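Transcriptional regulator, putative (PDB 2R5F) probably acts as a DNA-binding transcription factor of the SorC family and may bind a sugar through this putative sugar-binding domain. Local coordinates at residues 148-151 against 152-155; 214-217 against 218-222. One frame throughout, in Å; residues are numbered along the deposited sequence.

Contact 1 (148-151 against 152-155)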
ATOM      1  N   HIS A 148     -16.018 -10.230   0.549  1.00 45.77           N
ATOM      2  CA  HIS A 148     -15.923 -11.454  -0.221  1.00 46.98           C
ATOM      3  C   HIS A 148     -14.662 -11.489  -1.106  1.00 47.32           C
ATOM      4  O   HIS A 148     -14.038 -12.548  -1.301  1.00 47.69           O
ATOM      5  CB  HIS A 148     -17.187 -11.604  -1.065  1.00 47.33           C
ATOM      6  CG  HIS A 148     -17.195 -12.820  -1.931  1.00 50.01           C
ATOM      7  ND1 HIS A 148     -17.502 -14.073  -1.448  1.00 53.01           N
ATOM      8  CD2 HIS A 148     -16.951 -12.973  -3.254  1.00 52.57           C
ATOM      9  CE1 HIS A 148     -17.436 -14.950  -2.436  1.00 53.67           C
ATOM     10  NE2 HIS A 148     -17.100 -14.310  -3.542  1.00 52.94           N
ATOM     11  N   ARG A 149     -14.299 -10.327  -1.633  1.00 47.60           N
ATOM     12  CA  ARG A 149     -13.208 -10.213  -2.584  1.00 47.83           C
ATOM     13  C   ARG A 149     -11.827 -10.390  -1.949  1.00 48.22           C
ATOM     14  O   ARG A 149     -10.897 -10.803  -2.641  1.00 48.19           O
ATOM     15  CB  ARG A 149     -13.257  -8.869  -3.318  1.00 48.12           C
ATOM     16  CG  ARG A 149     -14.591  -8.459  -3.941  1.00 47.46           C
ATOM     17  CD  ARG A 149     -15.137  -9.458  -4.956  1.00 50.19           C
ATOM     18  NE  ARG A 149     -14.083 -10.155  -5.695  1.00 53.28           N
ATOM     19  CZ  ARG A 149     -14.252 -11.300  -6.360  1.00 54.57           C
ATOM     20  NH1 ARG A 149     -13.215 -11.856  -6.991  1.00 55.22           N
ATOM     21  NH2 ARG A 149     -15.443 -11.896  -6.394  1.00 54.23           N
ATOM     22  N   PHE A 150     -11.701 -10.089  -0.652  1.00 48.52           N
ATOM     23  CA  PHE A 150     -10.403 -10.166   0.051  1.00 48.73           C
ATOM     24  C   PHE A 150      -9.665 -11.464  -0.226  1.00 49.56           C
ATOM     25  O   PHE A 150      -8.445 -11.482  -0.357  1.00 49.91           O
ATOM     26  CB  PHE A 150     -10.545 -10.002   1.573  1.00 48.39           C
ATOM     27  CG  PHE A 150     -10.887  -8.603   2.024  1.00 45.20           C
ATOM     28  CD1 PHE A 150     -10.989  -7.560   1.119  1.00 45.37           C
ATOM     29  CD2 PHE A 150     -11.101  -8.343   3.367  1.00 44.15           C
ATOM     30  CE1 PHE A 150     -11.317  -6.272   1.542  1.00 44.10           C
ATOM     31  CE2 PHE A 150     -11.427  -7.066   3.815  1.00 43.09           C
ATOM     32  CZ  PHE A 150     -11.534  -6.029   2.904  1.00 45.19           C
ATOM     33  N   ASP A 151     -10.408 -12.555  -0.328  1.00 50.51           N
ATOM     34  CA  ASP A 151      -9.774 -13.846  -0.496  1.00 51.16           C
ATOM     35  C   ASP A 151      -9.256 -14.102  -1.920  1.00 50.05           C
ATOM     36  O   ASP A 151      -8.421 -14.990  -2.124  1.00 50.23           O
ATOM     37  CB  ASP A 151     -10.708 -14.946   0.008  1.00 52.71           C
ATOM     38  CG  ASP A 151     -10.827 -14.937   1.529  1.00 55.62           C
ATOM     39  OD1 ASP A 151      -9.891 -15.443   2.192  1.00 58.56           O
ATOM     40  OD2 ASP A 151     -11.838 -14.400   2.053  1.00 59.37           O
ATOM     41  N   SER A 152      -9.731 -13.313  -2.886  1.00 48.69           N
ATOM     42  CA  SER A 152      -9.270 -13.431  -4.273  1.00 47.32           C
ATOM     43  C   SER A 152      -8.052 -12.530  -4.540  1.00 46.13           C
ATOM     44  O   SER A 152      -7.302 -12.760  -5.498  1.00 46.42           O
ATOM     45  CB  SER A 152     -10.409 -13.133  -5.271  1.00 47.24           C
ATOM     46  OG  SER A 152     -11.653 -13.715  -4.875  1.00 47.02           O
ATOM     47  N   ILE A 153      -7.844 -11.520  -3.702  1.00 44.26           N
ATOM     48  CA  ILE A 153      -6.750 -10.555  -3.940  1.00 42.78           C
ATOM     49  C   ILE A 153      -5.365 -11.184  -4.091  1.00 41.87           C
ATOM     50  O   ILE A 153      -4.969 -12.029  -3.296  1.00 41.89           O
ATOM     51  CB  ILE A 153      -6.740  -9.436  -2.901  1.00 42.80           C
ATOM     52  CG1 ILE A 153      -7.922  -8.490  -3.171  1.00 42.86           C
ATOM     53  CG2 ILE A 153      -5.429  -8.642  -2.956  1.00 41.49           C
ATOM     54  CD1 ILE A 153      -8.353  -7.809  -1.937  1.00 45.93           C
ATOM     55  N   THR A 154      -4.654 -10.770  -5.139  1.00 40.95           N
ATOM     56  CA  THR A 154      -3.354 -11.309  -5.480  1.00 39.62           C
ATOM     57  C   THR A 154      -2.241 -10.275  -5.390  1.00 38.60           C
ATOM     58  O   THR A 154      -1.087 -10.641  -5.264  1.00 38.70           O
ATOM     59  CB  THR A 154      -3.362 -11.924  -6.890  1.00 39.87           C
ATOM     60  OG1 THR A 154      -3.507 -10.891  -7.869  1.00 40.03           O
ATOM     61  CG2 THR A 154      -4.487 -12.902  -7.030  1.00 40.89           C
ATOM     62  N   LEU A 155      -2.594  -8.994  -5.479  1.00 37.67           N
ATOM     63  CA  LEU A 155      -1.666  -7.893  -5.293  1.00 36.94           C
ATOM     64  C   LEU A 155      -2.281  -6.846  -4.376  1.00 36.44           C
ATOM     65  O   LEU A 155      -3.228  -6.153  -4.770  1.00 36.73           O
ATOM     66  CB  LEU A 155      -1.326  -7.246  -6.632  1.00 37.19           C
ATOM     67  CG  LEU A 155      -0.519  -5.925  -6.664  1.00 35.51           C
ATOM     68  CD1 LEU A 155       0.880  -6.050  -6.097  1.00 34.47           C
ATOM     69  CD2 LEU A 155      -0.454  -5.424  -8.095  1.00 37.09           C
TER
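The carbonyl O of Arg149 receives the backbone N-H of Ser152 at 2.8 Å (Ser152 N to Arg149 O), the donor standing well above the carbonyl plane, 47° out of it, as the chain turns tightly out of its helix. Two weak bonds follow from the next amide: Ile153 N lies 3.3 Å from Arg149 O and 3.4 Å from Phe150 O, so one N-H is shared between two carbonyls. The Arg149 chain folds back over the turn, bent at chi2 (-58°) and chi3, which brings NH1 to 3.2 Å from Ser152 OG. The angle there is too poor for a hydrogen bond; NH1 instead forms a salt bridge with Glu88, and the guanidinium also makes a cation-pi contact with Phe120. Phe150 and Ile153, both buried, run side by side and point the same way. The CD1 methyl of Ile153 sits 3.7 Å from Phe150 CA and 4.0 Å from Phe150 CD1, meeting the ring obliquely, while Val90 and Leu92 of strand 88-94 pack against the ring. The turn joins helix 138-149 to strand 155-162, a helix-to-strand connection of the alpha/beta, Rossmann-like architecture expected for this sugar-binding family.

Contact 2 (214-217 against 218-222); sequences VSMG and LGKLR
Gly217, the N-cap of helix 218-222, is tied to Leu221 by the bond that closes the first helical turn, at a strand-to-helix junction of the alpha/beta domain where Met216 and Gly217 lead out of strand 214-215. Leu218 opens the helix with its side chain directed away from the preceding residues, although its CB still rests 3.7 Å from Gly217 C; farther out the side chain reaches Tyr248. Gly219 continues the first turn, and Lys220 then turns back toward the incoming chain. Its CB lies 3.8 Å from Met216 CG, and the two side chains cross at a slant. Bends at chi3 (-80°) and chi4 curl the lysine over the backbone of Gly217, where CE comes within 3.2 Å of Gly217 N. NZ is carried past the same glycine, 3.6 Å from Gly217 N. Leu221 supplies the closing bond: its N-H reaches Gly217 O at 3.1 Å, with the donor tilted 23° from the carbonyl plane, and its CB stands 3.5 Å from that oxygen. Beside this bond the selenomethionine residue Met216 presents its selenium to the helix, and the same side chain also packs on Leu92, Ile153 and Ile224. Arg222 carries the helical pattern forward through its N-H to the carbonyl of Leu218. The chi3 bend of Met216 (-86°) turns its terminal methyl aside, while its SE remains 4.2 Å from Leu221 CA and 4.4 Å from Leu221 CD1.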
ATOM      1  N   VAL A 214     -14.121  -0.737   8.003  1.00 55.61           N
ATOM      2  CA  VAL A 214     -14.029  -2.006   7.300  1.00 54.59           C
ATOM      3  C   VAL A 214     -12.642  -1.995   6.713  1.00 54.32           C
ATOM      4  O   VAL A 214     -12.236  -0.994   6.133  1.00 54.15           O
ATOM      5  CB  VAL A 214     -15.083  -2.109   6.162  1.00 54.36           C
ATOM      6  CG1 VAL A 214     -14.852  -3.360   5.319  1.00 53.20           C
ATOM      7  CG2 VAL A 214     -16.503  -2.064   6.732  1.00 53.78           C
ATOM      8  N   SER A 215     -11.903  -3.082   6.889  1.00 53.97           N
ATOM      9  CA  SER A 215     -10.555  -3.160   6.361  1.00 54.40           C
ATOM     10  C   SER A 215     -10.027  -4.574   6.457  1.00 54.60           C
ATOM     11  O   SER A 215     -10.472  -5.352   7.300  1.00 54.17           O
ATOM     12  CB  SER A 215      -9.613  -2.200   7.105  1.00 54.48           C
ATOM     13  OG  SER A 215      -9.280  -2.682   8.395  1.00 53.73           O
HETATM   14  N   MSE A 216      -9.062  -4.897   5.601  1.00 54.74           N
HETATM   15  CA  MSE A 216      -8.401  -6.194   5.663  1.00 55.98           C
HETATM   16  C   MSE A 216      -7.479  -6.292   6.876  1.00 54.27           C
HETATM   17  O   MSE A 216      -6.795  -5.307   7.231  1.00 54.18           O
HETATM   18  CB  MSE A 216      -7.597  -6.422   4.397  1.00 55.65           C
HETATM   19  CG  MSE A 216      -7.183  -7.861   4.223  1.00 57.36           C
HETATM   20 SE   MSE A 216      -5.944  -7.972   2.776  0.80 62.82          SE
HETATM   21  CE  MSE A 216      -7.212  -8.135   1.302  1.00 58.05           C
ATOM     22  N   GLY A 217      -7.454  -7.479   7.488  1.00 53.20           N
ATOM     23  CA  GLY A 217      -6.653  -7.757   8.685  1.00 51.31           C
ATOM     24  C   GLY A 217      -5.213  -8.086   8.330  1.00 50.58           C
ATOM     25  O   GLY A 217      -4.908  -8.346   7.160  1.00 50.24           O
ATOM     26  N   LEU A 218      -4.329  -8.087   9.333  1.00 49.29           N
ATOM     27  CA  LEU A 218      -2.881  -8.254   9.097  1.00 48.20           C
ATOM     28  C   LEU A 218      -2.500  -9.683   8.742  1.00 48.45           C
ATOM     29  O   LEU A 218      -1.635  -9.901   7.894  1.00 48.02           O
ATOM     30  CB  LEU A 218      -2.052  -7.757  10.277  1.00 47.33           C
ATOM     31  CG  LEU A 218      -2.020  -6.247  10.491  1.00 45.49           C
ATOM     32  CD1 LEU A 218      -1.402  -5.880  11.840  1.00 46.09           C
ATOM     33  CD2 LEU A 218      -1.299  -5.546   9.354  1.00 44.19           C
ATOM     34  N   GLY A 219      -3.155 -10.643   9.398  1.00 48.41           N
ATOM     35  CA  GLY A 219      -3.038 -12.054   9.057  1.00 48.70           C
ATOM     36  C   GLY A 219      -3.427 -12.350   7.619  1.00 48.49           C
ATOM     37  O   GLY A 219      -2.704 -13.052   6.925  1.00 48.73           O
ATOM     38  N   LYS A 220      -4.570 -11.828   7.180  1.00 49.13           N
ATOM     39  CA  LYS A 220      -4.994 -11.949   5.779  1.00 50.15           C
ATOM     40  C   LYS A 220      -3.952 -11.323   4.834  1.00 50.08           C
ATOM     41  O   LYS A 220      -3.639 -11.880   3.776  1.00 50.74           O
ATOM     42  CB  LYS A 220      -6.375 -11.313   5.554  1.00 49.89           C
ATOM     43  CG  LYS A 220      -7.542 -12.029   6.219  1.00 51.14           C
ATOM     44  CD  LYS A 220      -8.891 -11.322   5.977  1.00 52.39           C
ATOM     45  CE  LYS A 220      -9.110 -10.109   6.915  1.00 54.29           C
ATOM     46  NZ  LYS A 220      -9.220 -10.551   8.351  1.00 54.68           N
ATOM     47  N   LEU A 221      -3.401 -10.183   5.234  1.00 49.82           N
ATOM     48  CA  LEU A 221      -2.421  -9.467   4.422  1.00 49.69           C
ATOM     49  C   LEU A 221      -1.182 -10.315   4.193  1.00 50.26           C
ATOM     50  O   LEU A 221      -0.696 -10.426   3.074  1.00 50.58           O
ATOM     51  CB  LEU A 221      -2.040  -8.147   5.089  1.00 49.20           C
ATOM     52  CG  LEU A 221      -1.122  -7.168   4.356  1.00 48.56           C
ATOM     53  CD1 LEU A 221      -1.832  -6.536   3.155  1.00 42.95           C
ATOM     54  CD2 LEU A 221      -0.601  -6.123   5.329  1.00 48.91           C
ATOM     55  N   ARG A 222      -0.699 -10.944   5.254  1.00 51.07           N
ATOM     56  CA  ARG A 222       0.543 -11.706   5.199  1.00 52.00           C
ATOM     57  C   ARG A 222       0.510 -12.832   4.143  1.00 51.90           C
ATOM     58  O   ARG A 222       1.513 -13.074   3.474  1.00 52.52           O
ATOM     59  CB  ARG A 222       0.892 -12.239   6.594  1.00 52.08           C
ATOM     60  CG  ARG A 222       2.379 -12.294   6.881  1.00 53.25           C
ATOM     61  CD  ARG A 222       2.955 -13.662   6.549  1.00 56.78           C
ATOM     62  NE  ARG A 222       4.198 -13.937   7.272  1.00 57.50           N
ATOM     63  CZ  ARG A 222       5.402 -13.596   6.826  1.00 59.19           C
ATOM     64  NH1 ARG A 222       5.513 -12.959   5.659  1.00 59.10           N
ATOM     65  NH2 ARG A 222       6.493 -13.886   7.538  1.00 57.77           N
TER

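Contact 1 closes a helix and leads toward a strand, whereas contact 2 leaves a strand and starts a helix. The first is only partly buried, with Arg149 reaching Glu88 and Phe120 and an apolar pair inside; the second is mostly buried, with Gly219 and Lys220 exposed. Backbone bonding across contact 1 consists of one good bond and two weak ones, but in contact 2 it follows the regular pattern of the helix that begins at Leu218, with Gly217 as N-cap. Their centres are 11 Å apart, and they meet through Met216: its CE lies 3.4 Å from Ile153 CD1, and its CA lies 3.7 Å from Phe150 CE2. Both pack against strand 88-94, where Leu92 touches Phe150, Ile153 and Met216.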